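Side-chain contacts in cell wall binding protein cwp8 (Peptoclostridium difficile, PDB 5J6Q), which probably resides in the cell wall or S-layer of the bacterium, held to the wall through its three CWB2 domains: residues 61-64 with 65-69; 188-191 with 192-196; 202-205 with 206-209; 264-267 with 268-271; 572-576 with 577-581. All coordinates share one frame; numbering follows the deposited sequence.

Contact 1. Residues 61-64 with 65-69; sequences NSLT and EGQSL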
loop_
_atom_site.group_PDB
_atom_site.type_symbol
_atom_site.label_atom_id
_atom_site.label_comp_id
_atom_site.label_asym_id
_atom_site.label_seq_id
_atom_site.Cartn_x
_atom_site.Cartn_y
_atom_site.Cartn_z
ATOM N N ASN A 61 -7.541 -30.256 0.575
ATOM C CA ASN A 61 -6.169 -30.595 1.000
ATOM C C ASN A 61 -5.282 -30.965 -0.135
ATOM O O ASN A 61 -4.074 -30.806 -0.024
ATOM C CB ASN A 61 -6.171 -31.728 1.969
ATOM C CG ASN A 61 -6.703 -31.268 3.319
ATOM O OD1 ASN A 61 -6.902 -32.105 4.207
ATOM N ND2 ASN A 61 -6.961 -29.979 3.528
ATOM N N SER A 62 -5.836 -31.396 -1.250
ATOM C CA SER A 62 -4.937 -31.812 -2.339
ATOM C C SER A 62 -4.553 -30.576 -3.216
ATOM O O SER A 62 -3.822 -30.680 -4.209
ATOM C CB SER A 62 -5.665 -32.839 -3.179
ATOM O OG SER A 62 -6.620 -32.135 -3.961
ATOM N N LEU A 63 -5.037 -29.410 -2.826
ATOM C CA LEU A 63 -4.726 -28.206 -3.589
ATOM C C LEU A 63 -3.231 -27.772 -3.448
ATOM O O LEU A 63 -2.762 -27.587 -2.312
ATOM C CB LEU A 63 -5.603 -27.073 -3.085
ATOM C CG LEU A 63 -7.005 -27.114 -3.532
ATOM C CD1 LEU A 63 -7.706 -25.910 -2.856
ATOM C CD2 LEU A 63 -7.110 -27.037 -5.114
ATOM N N THR A 64 -2.428 -27.707 -4.582
ATOM C CA THR A 64 -1.063 -27.183 -4.357
ATOM C C THR A 64 -1.062 -25.609 -4.350
ATOM O O THR A 64 -2.097 -24.978 -4.599
ATOM C CB THR A 64 -0.020 -27.669 -5.356
ATOM O OG1 THR A 64 -0.472 -27.418 -6.688
ATOM C CG2 THR A 64 0.293 -29.092 -5.148
ATOM N N GLU A 65 0.121 -24.977 -4.029
ATOM C CA GLU A 65 0.276 -23.518 -3.977
ATOM C C GLU A 65 -0.312 -22.831 -5.171
ATOM O O GLU A 65 0.005 -23.195 -6.299
ATOM C CB GLU A 65 1.757 -23.137 -3.868
ATOM C CG GLU A 65 2.391 -23.618 -2.570
ATOM C CD GLU A 65 3.861 -23.926 -2.748
ATOM O OE1 GLU A 65 4.684 -23.202 -2.130
ATOM O OE2 GLU A 65 4.187 -24.887 -3.512
ATOM N N GLY A 66 -1.196 -21.878 -4.942
ATOM C CA GLY A 66 -1.782 -21.162 -6.068
ATOM C C GLY A 66 -3.089 -21.743 -6.581
ATOM O O GLY A 66 -3.974 -21.009 -7.018
ATOM N N GLN A 67 -3.225 -23.078 -6.520
ATOM C CA GLN A 67 -4.445 -23.754 -7.006
ATOM C C GLN A 67 -5.678 -23.396 -6.194
ATOM O O GLN A 67 -5.616 -23.138 -4.987
ATOM C CB GLN A 67 -4.234 -25.283 -6.976
ATOM C CG GLN A 67 -3.265 -25.751 -8.066
ATOM C CD GLN A 67 -3.369 -27.252 -8.267
ATOM O OE1 GLN A 67 -3.380 -28.047 -7.291
ATOM N NE2 GLN A 67 -3.457 -27.673 -9.526
ATOM N N SER A 68 -6.798 -23.420 -6.831
ATOM C CA SER A 68 -8.031 -23.115 -6.148
ATOM C C SER A 68 -9.147 -24.042 -6.676
ATOM O O SER A 68 -8.952 -24.727 -7.704
ATOM C CB SER A 68 -8.345 -21.627 -6.351
ATOM O OG SER A 68 -8.953 -21.324 -7.596
ATOM N N LEU A 69 -10.323 -24.082 -5.973
ATOM C CA LEU A 69 -11.444 -24.875 -6.461
ATOM C C LEU A 69 -12.681 -24.118 -6.008
ATOM O O LEU A 69 -12.573 -23.290 -5.073
ATOM C CB LEU A 69 -11.446 -26.330 -5.887
ATOM C CG LEU A 69 -11.358 -26.418 -4.323
ATOM C CD1 LEU A 69 -12.652 -25.971 -3.628
ATOM C CD2 LEU A 69 -11.054 -27.934 -3.888
#
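T64 and Q67 are the end residues of a type II beta turn, with Q67 N donating to T64 O at 2.9 Å across the corner formed by E65 and G66. The turn lies between helix 53-61 and strand 68-75 of the mixed five-stranded sheet. G66 takes the third position, where phi is positive (93°) and a residue without a CB suits the backbone. The side chain of Q67 then folds back over the turn. Its OE1 accepts from T64 N at 2.9 Å along an almost straight path (165° at the hydrogen), the donor lying slightly tilted from the carbonyl plane of the amide. T64 OG1 adds a second, weak bond to the same OE1 at 3.0 Å. The threonine can do this because its chi1 of 53° sets OG1 between the backbone N and the carbonyl carbon, on the side where its own N-H also meets the glutamine oxygen. A glutamine suits this place because its extended chain is long enough to carry OE1 back to T64 N. N184 binds the turn from outside, through L63 O and the backbone of G66 and Q67. Next to these polar bonds, L63 closes over the start of the strand. Its CD2 rests 3.8 Å from Q67 CB, and its side chain crosses that of the buried L69 at about a right angle, with L63 CD1 4.0 Å from L69 CG.

Contact 2. Residues 188-191 with 192-196; sequences QDIS and AEELF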
loop_
_atom_site.group_PDB
_atom_site.type_symbol
_atom_site.label_atom_id
_atom_site.label_comp_id
_atom_site.label_asym_id
_atom_site.label_seq_id
_atom_site.Cartn_x
_atom_site.Cartn_y
_atom_site.Cartn_z
ATOM N N GLN A 188 -5.493 -11.403 2.363
ATOM C CA GLN A 188 -5.671 -10.296 3.269
ATOM C C GLN A 188 -6.782 -9.425 2.735
ATOM O O GLN A 188 -6.911 -9.256 1.513
ATOM C CB GLN A 188 -4.383 -9.438 3.346
ATOM C CG GLN A 188 -3.155 -10.137 3.862
ATOM C CD GLN A 188 -2.091 -9.109 4.195
ATOM O OE1 GLN A 188 -2.338 -8.156 4.929
ATOM N NE2 GLN A 188 -0.905 -9.266 3.640
ATOM N N ASP A 189 -7.564 -8.880 3.621
ATOM C CA ASP A 189 -8.630 -7.951 3.261
ATOM C C ASP A 189 -8.353 -6.635 4.006
ATOM O O ASP A 189 -8.624 -6.566 5.209
ATOM C CB ASP A 189 -9.974 -8.522 3.715
ATOM C CG ASP A 189 -10.985 -8.485 2.631
ATOM O OD1 ASP A 189 -11.617 -9.511 2.401
ATOM O OD2 ASP A 189 -11.143 -7.409 2.002
ATOM N N ILE A 190 -7.831 -5.599 3.337
ATOM C CA ILE A 190 -7.476 -4.365 4.063
ATOM C C ILE A 190 -7.957 -3.079 3.380
ATOM O O ILE A 190 -8.261 -3.075 2.182
ATOM C CB ILE A 190 -5.924 -4.319 4.171
ATOM C CG1 ILE A 190 -5.342 -4.355 2.727
ATOM C CG2 ILE A 190 -5.403 -5.484 5.016
ATOM C CD1 ILE A 190 -3.809 -4.272 2.658
ATOM N N SER A 191 -8.050 -2.010 4.134
ATOM C CA SER A 191 -8.426 -0.765 3.510
ATOM C C SER A 191 -7.206 -0.300 2.608
ATOM O O SER A 191 -6.072 -0.763 2.786
ATOM C CB SER A 191 -8.728 0.275 4.582
ATOM O OG SER A 191 -7.529 0.650 5.250
ATOM N N ALA A 192 -7.444 0.582 1.658
ATOM C CA ALA A 192 -6.392 1.067 0.776
ATOM C C ALA A 192 -5.475 1.993 1.595
ATOM O O ALA A 192 -4.273 2.035 1.343
ATOM C CB ALA A 192 -7.020 1.827 -0.367
ATOM N N GLU A 193 -6.052 2.694 2.611
ATOM C CA GLU A 193 -5.316 3.622 3.444
ATOM C C GLU A 193 -4.132 2.977 4.178
ATOM O O GLU A 193 -3.076 3.594 4.274
ATOM C CB GLU A 193 -6.262 4.275 4.451
ATOM C CG GLU A 193 -7.047 5.442 3.849
ATOM C CD GLU A 193 -8.222 5.001 2.954
ATOM O OE1 GLU A 193 -8.510 3.787 2.877
ATOM O OE2 GLU A 193 -8.862 5.873 2.338
ATOM N N GLU A 194 -4.306 1.735 4.676
ATOM C CA GLU A 194 -3.293 0.995 5.387
ATOM C C GLU A 194 -2.039 0.890 4.537
ATOM O O GLU A 194 -0.936 0.744 5.080
ATOM C CB GLU A 194 -3.752 -0.457 5.693
ATOM C CG GLU A 194 -4.814 -0.577 6.770
ATOM C CD GLU A 194 -5.279 -2.023 6.940
ATOM O OE1 GLU A 194 -4.405 -2.924 7.135
ATOM O OE2 GLU A 194 -6.518 -2.257 6.877
ATOM N N LEU A 195 -2.218 0.871 3.216
ATOM C CA LEU A 195 -1.094 0.786 2.273
ATOM C C LEU A 195 -0.559 2.171 1.658
ATOM O O LEU A 195 0.565 2.252 1.226
ATOM C CB LEU A 195 -1.550 -0.039 1.059
ATOM C CG LEU A 195 -1.927 -1.518 1.332
ATOM C CD1 LEU A 195 -1.941 -2.269 -0.066
ATOM C CD2 LEU A 195 -0.845 -2.241 2.253
ATOM N N PHE A 196 -1.370 3.211 1.645
ATOM C CA PHE A 196 -1.044 4.411 0.918
ATOM C C PHE A 196 -1.880 5.501 1.479
ATOM O O PHE A 196 -3.088 5.326 1.612
ATOM C CB PHE A 196 -1.324 4.108 -0.569
ATOM C CG PHE A 196 -1.211 5.265 -1.553
ATOM C CD1 PHE A 196 0.030 5.758 -1.930
ATOM C CD2 PHE A 196 -2.360 5.814 -2.142
ATOM C CE1 PHE A 196 0.134 6.784 -2.885
ATOM C CE2 PHE A 196 -2.266 6.824 -3.088
ATOM C CZ PHE A 196 -1.014 7.306 -3.460
#
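S191 and E194 exchange backbone-to-side-chain bonds. S191 N donates to E194 OE2 at 3.2 Å, meeting the carboxylate from well above its plane, and E194 N returns a weak bond to S191 OG at 3.4 Å. This reciprocal pattern resembles a capping box, although residues 192-195 make only an irregular helical turn after the edge strand 186-191. The extended chain of E194 runs back past the serine, CG only 3.3 Å from S191 OG. It brings the carboxylate against I190: I190 CB lies 3.5 Å from E194 OE2, and I190 CG2 approaches E194 OE1. The other branch of I190 points elsewhere: with CG1 set between the backbone N and the carbonyl carbon (chi1 58°), CD1 reaches L195 CG at 3.6 Å. In the next shell, L195 packs on L204 and I208 of helix 203-213, while I190 rests on I258 and V260 of the neighbouring strand. E194 O is hydrogen-bonded to T202 OG1 and E193 OE2 to S262 OG, which ties the turn to residues just before helices 203-213 and 265-280. The out-of-plane approach and the long second bond suggest a modest pairing, and the exposed carboxylate of E194 is probably still solvated.

Contact 3. Residues 202-205 with 206-209; sequences TTLG and REIV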
loop_
_atom_site.group_PDB
_atom_site.type_symbol
_atom_site.label_atom_id
_atom_site.label_comp_id
_atom_site.label_asym_id
_atom_site.label_seq_id
_atom_site.Cartn_x
_atom_site.Cartn_y
_atom_site.Cartn_z
ATOM N N THR A 202 2.766 3.481 2.660
ATOM C CA THR A 202 3.017 3.449 4.132
ATOM C C THR A 202 4.126 2.403 4.279
ATOM O O THR A 202 4.573 1.828 3.260
ATOM C CB THR A 202 1.723 2.937 4.843
ATOM O OG1 THR A 202 1.457 1.677 4.235
ATOM C CG2 THR A 202 0.542 3.839 4.614
ATOM N N THR A 203 4.610 2.161 5.502
ATOM C CA THR A 203 5.550 1.050 5.741
ATOM C C THR A 203 4.859 -0.283 5.265
ATOM O O THR A 203 5.532 -1.127 4.683
ATOM C CB THR A 203 5.874 0.935 7.302
ATOM O OG1 THR A 203 6.311 2.240 7.730
ATOM C CG2 THR A 203 7.042 -0.121 7.614
ATOM N N LEU A 204 3.551 -0.462 5.490
ATOM C CA LEU A 204 2.913 -1.737 5.043
ATOM C C LEU A 204 2.956 -1.724 3.519
ATOM O O LEU A 204 3.284 -2.728 2.909
ATOM C CB LEU A 204 1.477 -1.854 5.500
ATOM C CG LEU A 204 1.246 -2.185 6.984
ATOM C CD1 LEU A 204 -0.213 -2.563 7.185
ATOM C CD2 LEU A 204 2.097 -3.401 7.424
ATOM N N GLY A 205 2.714 -0.479 2.927
ATOM C CA GLY A 205 2.758 -0.311 1.489
ATOM C C GLY A 205 4.095 -0.744 0.945
ATOM O O GLY A 205 4.131 -1.454 -0.074
ATOM N N ARG A 206 5.240 -0.334 1.607
ATOM C CA ARG A 206 6.578 -0.712 1.058
ATOM C C ARG A 206 6.994 -2.199 1.202
ATOM O O ARG A 206 7.915 -2.669 0.496
ATOM C CB ARG A 206 7.700 0.166 1.682
ATOM C CG ARG A 206 8.128 1.286 0.710
ATOM C CD ARG A 206 9.125 2.309 1.324
ATOM N NE ARG A 206 8.689 2.772 2.648
ATOM C CZ ARG A 206 7.689 3.636 2.857
ATOM N NH1 ARG A 206 7.025 4.174 1.839
ATOM N NH2 ARG A 206 7.320 3.951 4.137
ATOM N N GLU A 207 6.354 -2.905 2.119
ATOM C CA GLU A 207 6.604 -4.335 2.214
ATOM C C GLU A 207 6.232 -4.985 0.866
ATOM O O GLU A 207 6.896 -5.896 0.434
ATOM C CB GLU A 207 5.757 -4.959 3.344
ATOM C CG GLU A 207 6.126 -4.347 4.686
ATOM C CD GLU A 207 5.517 -5.103 5.872
ATOM O OE1 GLU A 207 4.885 -6.146 5.660
ATOM O OE2 GLU A 207 5.683 -4.631 7.025
ATOM N N ILE A 208 5.210 -4.495 0.204
ATOM C CA ILE A 208 4.847 -5.100 -1.090
ATOM C C ILE A 208 5.951 -4.794 -2.112
ATOM O O ILE A 208 6.397 -5.681 -2.841
ATOM C CB ILE A 208 3.487 -4.529 -1.482
ATOM C CG1 ILE A 208 2.453 -5.084 -0.515
ATOM C CG2 ILE A 208 3.122 -4.848 -2.932
ATOM C CD1 ILE A 208 1.229 -4.266 -0.571
ATOM N N VAL A 209 6.410 -3.533 -2.142
ATOM C CA VAL A 209 7.494 -3.115 -3.029
ATOM C C VAL A 209 8.688 -4.001 -2.767
ATOM O O VAL A 209 9.332 -4.447 -3.718
ATOM C CB VAL A 209 7.845 -1.606 -2.787
ATOM C CG1 VAL A 209 9.116 -1.238 -3.565
ATOM C CG2 VAL A 209 6.693 -0.724 -3.218
#
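R206 leaves its backbone at a chi1 of -101°, off the usual staggered positions, and bends again at chi3 (-48°), which swings its guanidinium back over the T202-T203 peptide. T202 O lies beneath one face of that group, 3.4 Å from its plane and offset toward the rim, while NH2 comes to 3.5 Å from T203 N. An arginine is long enough to reach round the helix start in this way; NH1 is hydrogen-bonded to L201 O, and NH2 makes a long, weak ion pair with E577. The carbonyl under the guanidinium is also the acceptor of the first regular helical bond, from R206 N at 2.8 Å, and the nearby positive charge would probably polarise it further. T202 uses its side chain as well: OG1 accepts from G205 N at 2.8 Å in a fairly straight bond (156°), and the same hydroxyl is bonded to E194 O. G205 is buried within this turn, and its bare CA suits a place where a CB would run into T202 N. On the exposed side L204 and E207 lie alongside each other, pointing the same way, with L204 CD2 3.8 Å from E207 OE2 and E207 CG 3.3 Å from T203 O. Together these features are those of a threonine N-cap opening helix 203-213, with an arginine from the first turn folded back over the cap peptide.

Contact 4. Residues 264-267 with 268-271; sequences NHKL and VRDL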
loop_
_atom_site.group_PDB
_atom_site.type_symbol
_atom_site.label_atom_id
_atom_site.label_comp_id
_atom_site.label_asym_id
_atom_site.label_seq_id
_atom_site.Cartn_x
_atom_site.Cartn_y
_atom_site.Cartn_z
ATOM N N ASN A 264 -12.696 6.062 -0.570
ATOM C CA ASN A 264 -11.917 7.067 -1.303
ATOM C C ASN A 264 -11.500 6.565 -2.686
ATOM O O ASN A 264 -10.418 5.998 -2.853
ATOM C CB ASN A 264 -10.679 7.406 -0.500
ATOM C CG ASN A 264 -10.156 8.797 -0.718
ATOM O OD1 ASN A 264 -10.150 9.302 -1.845
ATOM N ND2 ASN A 264 -9.654 9.464 0.303
ATOM N N HIS A 265 -12.344 6.796 -3.687
ATOM C CA HIS A 265 -12.060 6.328 -5.043
ATOM C C HIS A 265 -10.770 6.906 -5.628
ATOM O O HIS A 265 -10.072 6.211 -6.357
ATOM C CB HIS A 265 -13.257 6.650 -5.943
ATOM C CG HIS A 265 -14.319 5.613 -5.807
ATOM N ND1 HIS A 265 -15.439 5.797 -5.020
ATOM C CD2 HIS A 265 -14.409 4.367 -6.327
ATOM C CE1 HIS A 265 -16.162 4.687 -5.074
ATOM N NE2 HIS A 265 -15.565 3.806 -5.849
ATOM N N LYS A 266 -10.441 8.150 -5.329
ATOM C CA LYS A 266 -9.183 8.673 -5.875
ATOM C C LYS A 266 -7.996 7.928 -5.233
ATOM O O LYS A 266 -7.142 7.449 -5.963
ATOM C CB LYS A 266 -9.056 10.186 -5.690
ATOM C CG LYS A 266 -8.385 10.790 -6.904
ATOM C CD LYS A 266 -7.903 12.189 -6.674
ATOM C CE LYS A 266 -6.660 12.410 -7.497
ATOM N NZ LYS A 266 -5.749 13.361 -6.838
ATOM N N LEU A 267 -7.963 7.806 -3.902
ATOM C CA LEU A 267 -6.922 7.030 -3.201
ATOM C C LEU A 267 -6.643 5.721 -3.954
ATOM O O LEU A 267 -5.475 5.431 -4.294
ATOM C CB LEU A 267 -7.461 6.723 -1.792
ATOM C CG LEU A 267 -6.466 6.349 -0.660
ATOM C CD1 LEU A 267 -5.368 5.487 -1.152
ATOM C CD2 LEU A 267 -5.897 7.598 -0.011
ATOM N N VAL A 268 -7.745 4.947 -4.259
ATOM C CA VAL A 268 -7.602 3.651 -4.907
ATOM C C VAL A 268 -7.081 3.749 -6.296
ATOM O O VAL A 268 -6.235 2.908 -6.696
ATOM C CB VAL A 268 -8.954 2.845 -4.927
ATOM C CG1 VAL A 268 -8.714 1.472 -5.502
ATOM C CG2 VAL A 268 -9.545 2.719 -3.515
ATOM N N ARG A 269 -7.599 4.710 -7.069
ATOM C CA ARG A 269 -7.115 4.840 -8.442
ATOM C C ARG A 269 -5.597 5.197 -8.353
ATOM O O ARG A 269 -4.767 4.637 -9.051
ATOM C CB ARG A 269 -7.869 5.990 -9.176
ATOM C CG ARG A 269 -8.717 5.598 -10.387
ATOM C CD ARG A 269 -9.418 6.833 -10.972
ATOM N NE ARG A 269 -10.666 7.108 -10.259
ATOM C CZ ARG A 269 -10.930 8.253 -9.631
ATOM N NH1 ARG A 269 -12.086 8.413 -8.985
ATOM N NH2 ARG A 269 -10.047 9.248 -9.649
ATOM N N ASP A 270 -5.278 6.134 -7.466
ATOM C CA ASP A 270 -3.899 6.622 -7.286
ATOM C C ASP A 270 -2.960 5.500 -6.853
ATOM O O ASP A 270 -1.901 5.241 -7.498
ATOM C CB ASP A 270 -3.953 7.792 -6.300
ATOM C CG ASP A 270 -4.462 9.017 -7.023
ATOM O OD1 ASP A 270 -4.576 8.966 -8.267
ATOM O OD2 ASP A 270 -4.748 10.022 -6.363
ATOM N N LEU A 271 -3.415 4.741 -5.830
ATOM C CA LEU A 271 -2.649 3.603 -5.350
ATOM C C LEU A 271 -2.476 2.606 -6.436
ATOM O O LEU A 271 -1.399 1.989 -6.598
ATOM C CB LEU A 271 -3.367 2.936 -4.137
ATOM C CG LEU A 271 -2.808 1.536 -3.852
ATOM C CD1 LEU A 271 -1.353 1.656 -3.460
ATOM C CD2 LEU A 271 -3.541 0.853 -2.697
#
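D270 N donates to K266 O at 2.7 Å in a nearly straight bond (171° at the hydrogen), and the side chains of the same two residues meet outside it. K266 bends at chi3 and chi4, laying CE 3.3 Å from D270 OD2 and leaving NZ in a salt bridge of 3.5 Å to that oxygen. The spacing of four residues suits a lysine-aspartate pair on one helix face; D270 OD1 has a second partner in K273. R269 crosses K266 at about a right angle, its NH2 3.6 Å from K266 CG, and one guanidinium face covers H265 C and K266 CA. R269 NH1 forms a salt bridge with E231, and NE is hydrogen-bonded to L226 O. All this decorates the first turns of helix 265-280, for which N264 is the N-cap: its OD1 takes a weak bond from L267 N at 3.4 Å, and its backbone O receives V268 N at 3.2 Å. L267, V268 and L271 are buried. V268 and L271 lie on F244 of strand 242-249, while L267 and L271 cover F196. L267 CD1 reaches only loosely toward L271 CB, at 4.4 Å, beside the 2.7 Å bond from L271 N to L267 O.

Contact 5. Residues 572-576 with 577-581; sequences LVQIG and EGIAK. With SO4 (sulfate ion), chain F.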
loop_
_atom_site.group_PDB
_atom_site.type_symbol
_atom_site.label_atom_id
_atom_site.label_comp_id
_atom_site.label_asym_id
_atom_site.label_seq_id
_atom_site.Cartn_x
_atom_site.Cartn_y
_atom_site.Cartn_z
ATOM N N LEU A 572 9.998 12.937 -6.193
ATOM C CA LEU A 572 10.150 13.541 -4.835
ATOM C C LEU A 572 10.516 12.378 -3.900
ATOM O O LEU A 572 9.780 11.408 -3.827
ATOM C CB LEU A 572 8.845 14.204 -4.508
ATOM C CG LEU A 572 8.718 14.859 -3.146
ATOM C CD1 LEU A 572 9.946 15.758 -2.772
ATOM C CD2 LEU A 572 7.441 15.641 -3.254
ATOM N N VAL A 573 11.702 12.395 -3.285
ATOM C CA VAL A 573 12.097 11.303 -2.380
ATOM C C VAL A 573 12.010 11.863 -0.935
ATOM O O VAL A 573 12.776 12.768 -0.629
ATOM C CB VAL A 573 13.535 10.851 -2.661
ATOM C CG1 VAL A 573 13.978 9.745 -1.728
ATOM C CG2 VAL A 573 13.706 10.413 -4.138
ATOM N N GLN A 574 11.125 11.388 -0.074
ATOM C CA GLN A 574 11.122 11.820 1.367
ATOM C C GLN A 574 12.126 10.992 2.228
ATOM O O GLN A 574 12.033 9.783 2.201
ATOM C CB GLN A 574 9.709 11.566 2.008
ATOM C CG GLN A 574 9.729 11.716 3.550
ATOM C CD GLN A 574 8.315 11.802 4.055
ATOM O OE1 GLN A 574 7.439 12.318 3.367
ATOM N NE2 GLN A 574 8.032 11.146 5.181
ATOM N N ILE A 575 13.028 11.587 2.996
ATOM C CA ILE A 575 13.903 10.838 3.887
ATOM C C ILE A 575 13.275 10.850 5.325
ATOM O O ILE A 575 13.033 11.979 5.835
ATOM C CB ILE A 575 15.322 11.503 4.066
ATOM C CG1 ILE A 575 15.996 11.778 2.637
ATOM C CG2 ILE A 575 16.294 10.554 4.900
ATOM C CD1 ILE A 575 15.934 10.523 1.868
ATOM N N GLY A 576 13.084 9.668 5.994
ATOM C CA GLY A 576 12.559 9.748 7.387
ATOM C C GLY A 576 11.059 9.823 7.444
ATOM O O GLY A 576 10.364 9.789 6.403
ATOM N N GLU A 577 10.539 9.936 8.650
ATOM C CA GLU A 577 9.095 9.942 8.923
ATOM C C GLU A 577 8.702 11.198 9.683
ATOM O O GLU A 577 9.586 11.932 10.114
ATOM C CB GLU A 577 8.733 8.688 9.821
ATOM C CG GLU A 577 8.793 7.406 9.052
ATOM C CD GLU A 577 7.764 7.282 7.941
ATOM O OE1 GLU A 577 8.054 6.529 6.982
ATOM O OE2 GLU A 577 6.689 7.913 8.021
ATOM N N GLY A 578 7.412 11.502 9.854
ATOM C CA GLY A 578 7.089 12.745 10.595
ATOM C C GLY A 578 7.032 14.004 9.728
ATOM O O GLY A 578 7.068 15.124 10.217
ATOM N N ILE A 579 7.000 13.853 8.392
ATOM C CA ILE A 579 6.885 15.033 7.565
ATOM C C ILE A 579 5.447 15.110 7.209
ATOM O O ILE A 579 4.877 14.129 6.750
ATOM C CB ILE A 579 7.856 14.965 6.316
ATOM C CG1 ILE A 579 9.396 15.202 6.749
ATOM C CG2 ILE A 579 7.396 16.057 5.367
ATOM C CD1 ILE A 579 10.419 14.600 5.768
ATOM N N ALA A 580 4.816 16.278 7.415
ATOM C CA ALA A 580 3.367 16.468 7.129
ATOM C C ALA A 580 3.066 16.118 5.630
ATOM O O ALA A 580 3.808 16.599 4.754
ATOM C CB ALA A 580 3.046 17.937 7.353
ATOM N N LYS A 581 1.991 15.392 5.365
ATOM C CA LYS A 581 1.560 15.031 4.010
ATOM C C LYS A 581 1.312 16.315 3.208
ATOM O O LYS A 581 1.551 16.413 1.956
ATOM C CB LYS A 581 0.217 14.194 4.045
ATOM C CG LYS A 581 -0.211 13.753 2.606
ATOM C CD LYS A 581 -1.256 12.614 2.620
ATOM C CE LYS A 581 -2.521 13.002 3.342
ATOM N NZ LYS A 581 -3.516 11.890 3.253
HETATM S S SO4 F . 0.214 13.943 8.086
HETATM O O1 SO4 F . -1.160 13.541 7.698
HETATM O O2 SO4 F . 0.300 15.378 8.323
HETATM O O3 SO4 F . 0.608 13.267 9.325
HETATM O O4 SO4 F . 1.092 13.523 7.029
HETATM O O HOH W 1 5.999 11.033 7.326
#
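I579 covers one face of the Q574 amide, its CB 3.9 Å from Q574 CD, while G576 O lies in the amide plane, at NE2. The setting is the turn that leads from strand 572-575, an inner strand of a parallel four-stranded sheet in a CWB2 domain, into helix 581-590; the sheet and helices accord with a toprim-like fold. Q574 holds CG anti to its own N (chi1 168°) and stays extended, carrying the amide over the turn. There NE2 donates to G576 O at 3.0 Å, the bond close to straight (167°). NE2 also donates to a water at 3.0 Å, and that water accepts from I579 N and lies within bonding distance of E577 OE2; E577 OE1 is hydrogen-bonded to S290 OG. Q574 OE1 goes to R200 NH1, which also binds I579 O, so a glutamine suits this buried place by offering both donor and acceptor. I579 supplies the apolar side, its CD1 packing 3.7 Å from Q574 CG. G576 bends the chain with a positive phi (85°) that suits a residue lacking a CB. Beyond A580, the N-cap, the opening helix meets a sulfate probably taken from the crystallisation liquor. An anion suits the N-terminal end of a helix, where N-H groups point outward: K581 N donates weakly to its O2 and more closely to its O4, at 2.7 Å.

Overall arrangement
Contact 1 is a surface turn some 26 Å, centre to centre, from contact 2, the nearest of the others, and it belongs to a different sheet. Contacts 2, 3 and 4 all fall in Cwp8 domain 3 and are partly buried: contact 2 leaves an edge strand and touches both helix starts, bonding through its backbone to T202 and lodging F196 against L267 and L271. Contacts 3 and 4 are both N-capped helix openings, but a threonine hydroxyl caps one and an asparagine amide, more weakly, the other. Contact 5, the buried one, lies in a CWB2 domain and relies on an amide and a water; a weak R206-E577 approach joins it to contact 3.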